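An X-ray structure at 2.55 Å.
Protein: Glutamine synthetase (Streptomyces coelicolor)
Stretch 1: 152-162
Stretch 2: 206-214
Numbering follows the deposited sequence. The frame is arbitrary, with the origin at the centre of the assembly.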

# COMPACT_ATOMS: atom_id res chain seq x y z
N ARG A 152 -18.00 -13.68 -14.66
CA ARG A 152 -18.67 -14.95 -14.91
C ARG A 152 -19.15 -15.61 -13.64
O ARG A 152 -20.18 -16.28 -13.65
CB ARG A 152 -17.81 -15.92 -15.73
CG ARG A 152 -18.64 -16.79 -16.66
CD ARG A 152 -17.97 -18.11 -16.97
NE ARG A 152 -16.98 -17.93 -18.03
CZ ARG A 152 -17.29 -17.87 -19.32
NH1 ARG A 152 -18.54 -17.99 -19.74
NH2 ARG A 152 -16.33 -17.70 -20.22
N ASP A 153 -18.41 -15.45 -12.56
CA ASP A 153 -18.85 -16.02 -11.30
C ASP A 153 -20.22 -15.42 -10.88
O ASP A 153 -21.11 -16.16 -10.44
CB ASP A 153 -17.79 -15.85 -10.20
CG ASP A 153 -17.26 -14.42 -10.13
OD1 ASP A 153 -17.48 -13.63 -11.08
OD2 ASP A 153 -16.61 -14.09 -9.11
N VAL A 154 -20.40 -14.11 -11.07
CA VAL A 154 -21.69 -13.45 -10.78
C VAL A 154 -22.78 -13.97 -11.71
O VAL A 154 -23.89 -14.30 -11.28
CB VAL A 154 -21.61 -11.90 -10.94
CG1 VAL A 154 -22.91 -11.26 -10.40
CG2 VAL A 154 -20.42 -11.28 -10.21
N VAL A 155 -22.45 -14.06 -12.99
CA VAL A 155 -23.40 -14.47 -14.00
C VAL A 155 -23.91 -15.89 -13.74
O VAL A 155 -25.12 -16.16 -13.84
CB VAL A 155 -22.77 -14.40 -15.37
CG1 VAL A 155 -23.70 -15.00 -16.41
CG2 VAL A 155 -22.40 -12.94 -15.69
N GLU A 156 -23.00 -16.78 -13.37
CA GLU A 156 -23.37 -18.15 -13.07
C GLU A 156 -24.23 -18.26 -11.83
O GLU A 156 -25.21 -19.01 -11.84
CB GLU A 156 -22.15 -19.04 -12.94
CG GLU A 156 -21.38 -19.23 -14.23
CD GLU A 156 -22.02 -20.28 -15.18
OE1 GLU A 156 -22.80 -21.16 -14.73
OE2 GLU A 156 -21.70 -20.22 -16.38
N ALA A 157 -23.91 -17.48 -10.80
CA ALA A 157 -24.70 -17.51 -9.57
C ALA A 157 -26.14 -17.05 -9.84
O ALA A 157 -27.12 -17.65 -9.36
CB ALA A 157 -24.05 -16.67 -8.51
N HIS A 158 -26.26 -16.00 -10.65
CA HIS A 158 -27.56 -15.47 -11.03
C HIS A 158 -28.39 -16.43 -11.89
O HIS A 158 -29.61 -16.61 -11.66
CB HIS A 158 -27.36 -14.15 -11.74
CG HIS A 158 -28.60 -13.61 -12.37
ND1 HIS A 158 -28.81 -13.61 -13.73
CD2 HIS A 158 -29.70 -13.05 -11.82
CE1 HIS A 158 -29.98 -13.06 -13.99
NE2 HIS A 158 -30.54 -12.71 -12.85
N LEU A 159 -27.75 -17.09 -12.86
CA LEU A 159 -28.49 -18.03 -13.70
C LEU A 159 -29.03 -19.20 -12.87
O LEU A 159 -30.20 -19.58 -13.01
CB LEU A 159 -27.63 -18.50 -14.87
CG LEU A 159 -28.16 -19.69 -15.67
CD1 LEU A 159 -29.36 -19.27 -16.51
CD2 LEU A 159 -27.07 -20.25 -16.55
N GLU A 160 -28.17 -19.76 -12.01
CA GLU A 160 -28.59 -20.85 -11.14
C GLU A 160 -29.69 -20.37 -10.18
O GLU A 160 -30.68 -21.06 -9.95
CB GLU A 160 -27.39 -21.41 -10.36
CG GLU A 160 -27.71 -22.61 -9.44
CD GLU A 160 -28.19 -23.86 -10.22
OE1 GLU A 160 -28.28 -23.82 -11.47
OE2 GLU A 160 -28.50 -24.90 -9.59
N ASN A 161 -29.56 -19.13 -9.72
CA ASN A 161 -30.58 -18.55 -8.85
C ASN A 161 -31.93 -18.37 -9.56
O ASN A 161 -32.97 -18.66 -8.97
CB ASN A 161 -30.08 -17.21 -8.30
CG ASN A 161 -29.17 -17.39 -7.09
OD1 ASN A 161 -29.17 -18.45 -6.47
ND2 ASN A 161 -28.39 -16.36 -6.76
N CYS A 162 -31.91 -17.93 -10.82
CA CYS A 162 -33.13 -17.74 -11.61
C CYS A 162 -33.85 -19.10 -11.84
O CYS A 162 -35.09 -19.20 -11.75
CB CYS A 162 -32.81 -17.07 -12.95
SG CYS A 162 -32.44 -15.26 -12.82
N ARG A 206 -29.20 -8.29 -6.56
CA ARG A 206 -29.08 -8.92 -5.27
C ARG A 206 -27.96 -9.98 -5.21
O ARG A 206 -27.15 -9.98 -4.28
CB ARG A 206 -30.43 -9.47 -4.83
CG ARG A 206 -30.43 -10.35 -3.61
CD ARG A 206 -30.25 -9.59 -2.34
NE ARG A 206 -30.24 -10.48 -1.19
CZ ARG A 206 -29.18 -11.17 -0.79
NH1 ARG A 206 -28.04 -11.09 -1.47
NH2 ARG A 206 -29.27 -11.97 0.27
N THR A 207 -27.86 -10.81 -6.26
CA THR A 207 -26.79 -11.80 -6.36
C THR A 207 -25.42 -11.10 -6.41
O THR A 207 -24.47 -11.54 -5.74
CB THR A 207 -26.96 -12.70 -7.60
OG1 THR A 207 -28.21 -13.38 -7.50
CG2 THR A 207 -25.87 -13.74 -7.70
N ALA A 208 -25.34 -10.00 -7.15
CA ALA A 208 -24.09 -9.26 -7.35
C ALA A 208 -23.59 -8.60 -6.06
O ALA A 208 -22.39 -8.35 -5.90
CB ALA A 208 -24.24 -8.24 -8.48
N GLU A 209 -24.50 -8.35 -5.12
CA GLU A 209 -24.12 -7.80 -3.82
C GLU A 209 -23.10 -8.68 -3.12
O GLU A 209 -22.17 -8.17 -2.50
CB GLU A 209 -25.33 -7.65 -2.92
CG GLU A 209 -26.26 -6.52 -3.31
CD GLU A 209 -27.52 -6.49 -2.47
OE1 GLU A 209 -27.55 -7.11 -1.40
OE2 GLU A 209 -28.51 -5.84 -2.90
N ASP A 210 -23.26 -10.00 -3.23
CA ASP A 210 -22.36 -10.95 -2.58
C ASP A 210 -20.95 -10.94 -3.16
O ASP A 210 -19.97 -11.20 -2.44
CB ASP A 210 -22.96 -12.36 -2.61
CG ASP A 210 -24.22 -12.47 -1.76
OD1 ASP A 210 -24.32 -11.74 -0.75
OD2 ASP A 210 -25.11 -13.27 -2.11
N PHE A 211 -20.85 -10.58 -4.44
CA PHE A 211 -19.57 -10.50 -5.12
C PHE A 211 -18.99 -9.09 -5.09
O PHE A 211 -17.95 -8.84 -5.70
CB PHE A 211 -19.73 -10.95 -6.56
CG PHE A 211 -20.15 -12.39 -6.70
CD1 PHE A 211 -21.50 -12.74 -6.68
CD2 PHE A 211 -19.20 -13.40 -6.87
CE1 PHE A 211 -21.90 -14.07 -6.81
CE2 PHE A 211 -19.60 -14.73 -7.00
CZ PHE A 211 -20.96 -15.06 -6.97
N GLU A 212 -19.67 -8.18 -4.41
CA GLU A 212 -19.22 -6.78 -4.30
C GLU A 212 -19.09 -6.08 -5.63
O GLU A 212 -18.19 -5.26 -5.80
CB GLU A 212 -17.90 -6.67 -3.54
CG GLU A 212 -17.99 -6.89 -2.07
CD GLU A 212 -16.61 -6.96 -1.44
OE1 GLU A 212 -15.63 -7.36 -2.12
OE2 GLU A 212 -16.52 -6.59 -0.25
N VAL A 213 -19.99 -6.38 -6.57
CA VAL A 213 -20.00 -5.66 -7.85
C VAL A 213 -21.39 -5.13 -8.10
O VAL A 213 -22.33 -5.48 -7.39
CB VAL A 213 -19.53 -6.53 -9.06
CG1 VAL A 213 -18.18 -7.21 -8.78
CG2 VAL A 213 -20.60 -7.55 -9.46
N SER A 214 -21.50 -4.31 -9.13
CA SER A 214 -22.77 -3.70 -9.47
C SER A 214 -23.16 -4.07 -10.89
O SER A 214 -22.30 -4.31 -11.74
CB SER A 214 -22.66 -2.19 -9.36
OG SER A 214 -22.58 -1.80 -8.00

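Residues 152-162 form an unbroken stretch of α-helix, held by regular i to i+4 bonds such as His158 N to Val154 O (3.0 Å) and Asn161 N to Ala157 O (2.9 Å). The second stretch enters as the last part of another helix and then turns out of it. The two helix axes come within 9.3 Å of each other, and their N-to-C directions differ by 137°, so the chains run in broadly opposing senses but are well short of antiparallel. Across the contact, Val154 CA lies 5.9 Å from Ala208 CA, and His158 CA lies 6.0 Å from Thr207 CA.

The second helix ends in a Schellman motif. Glu212 adopts a positive phi of 60°, and the reversal is secured by bonds back into the last turn, among them Val213 N to Ala208 O (3.2 Å) and Glu212 N to Glu209 O (3.1 Å). This turn matters to the contact because it brings Val213 back against the first helix, while Phe211, just before it, also directs its CA-to-CB bond toward that helix.

Thr207 is the knob of the packing. Its side chain sits in a hole made by Val154, Ala157, His158 and Asn161, positions i, i+3, i+4 and i+7, which fall on one side of the first helix. The residue suits this place because it is short and has two chemically different ends. The methyl Thr207 CG2 is 3.5 Å from Ala157 CB and 3.7 Å from His158 N, where an apolar group fits closely against the helix. The hydroxyl Thr207 OG1 accepts a hydrogen bond from Asn161 ND2 (3.1 Å, with an N-H...O angle of 152°), the one hydrogen bond between the stretches; OG1 is also hydrogen-bonded elsewhere in the structure. Asn161, whose CA-to-CB bond points toward the second stretch, is long enough to carry its amide to this hydroxyl. Ala157 has only a methyl, which allows both Thr207 and the Phe211 ring to come close.

Val154 is the apolar centre of the other part of the contact. With its chi1 near 180° (t), Val154 CG1 is 3.8 Å from Ala208 CB, while Val154 CG2 makes the closest approaches to Phe211 and Val213, 3.7 Å from Phe211 CG and 3.8 Å from Val213 CG2; Val154 CG1 also lies near the Phe211 ring. A branched side chain can thus fill the space between the helix and the turn. Ala208 suits the close backbone approach, since its single methyl meets Val154 without needing more room.

Phe211, at chi1 -63° (m), lays its ring along the first helix. Val154 CA stands over one face, 4.1 Å from the Phe211 ring centroid and 13° off the normal, a CH-pi contact. Ala157 CB touches Phe211 CE1 at 3.8 Å, and Asp153 OD2 lies 3.5 Å from Phe211 CD2. Asp153 is exposed, as suits a carboxylate at the margin of an apolar patch; Asp153 OD1 also accepts a weak bond from Val154 N (3.0 Å). Altogether the stretches bury 346 Å², mostly through apolar packing, with one hydrogen bond.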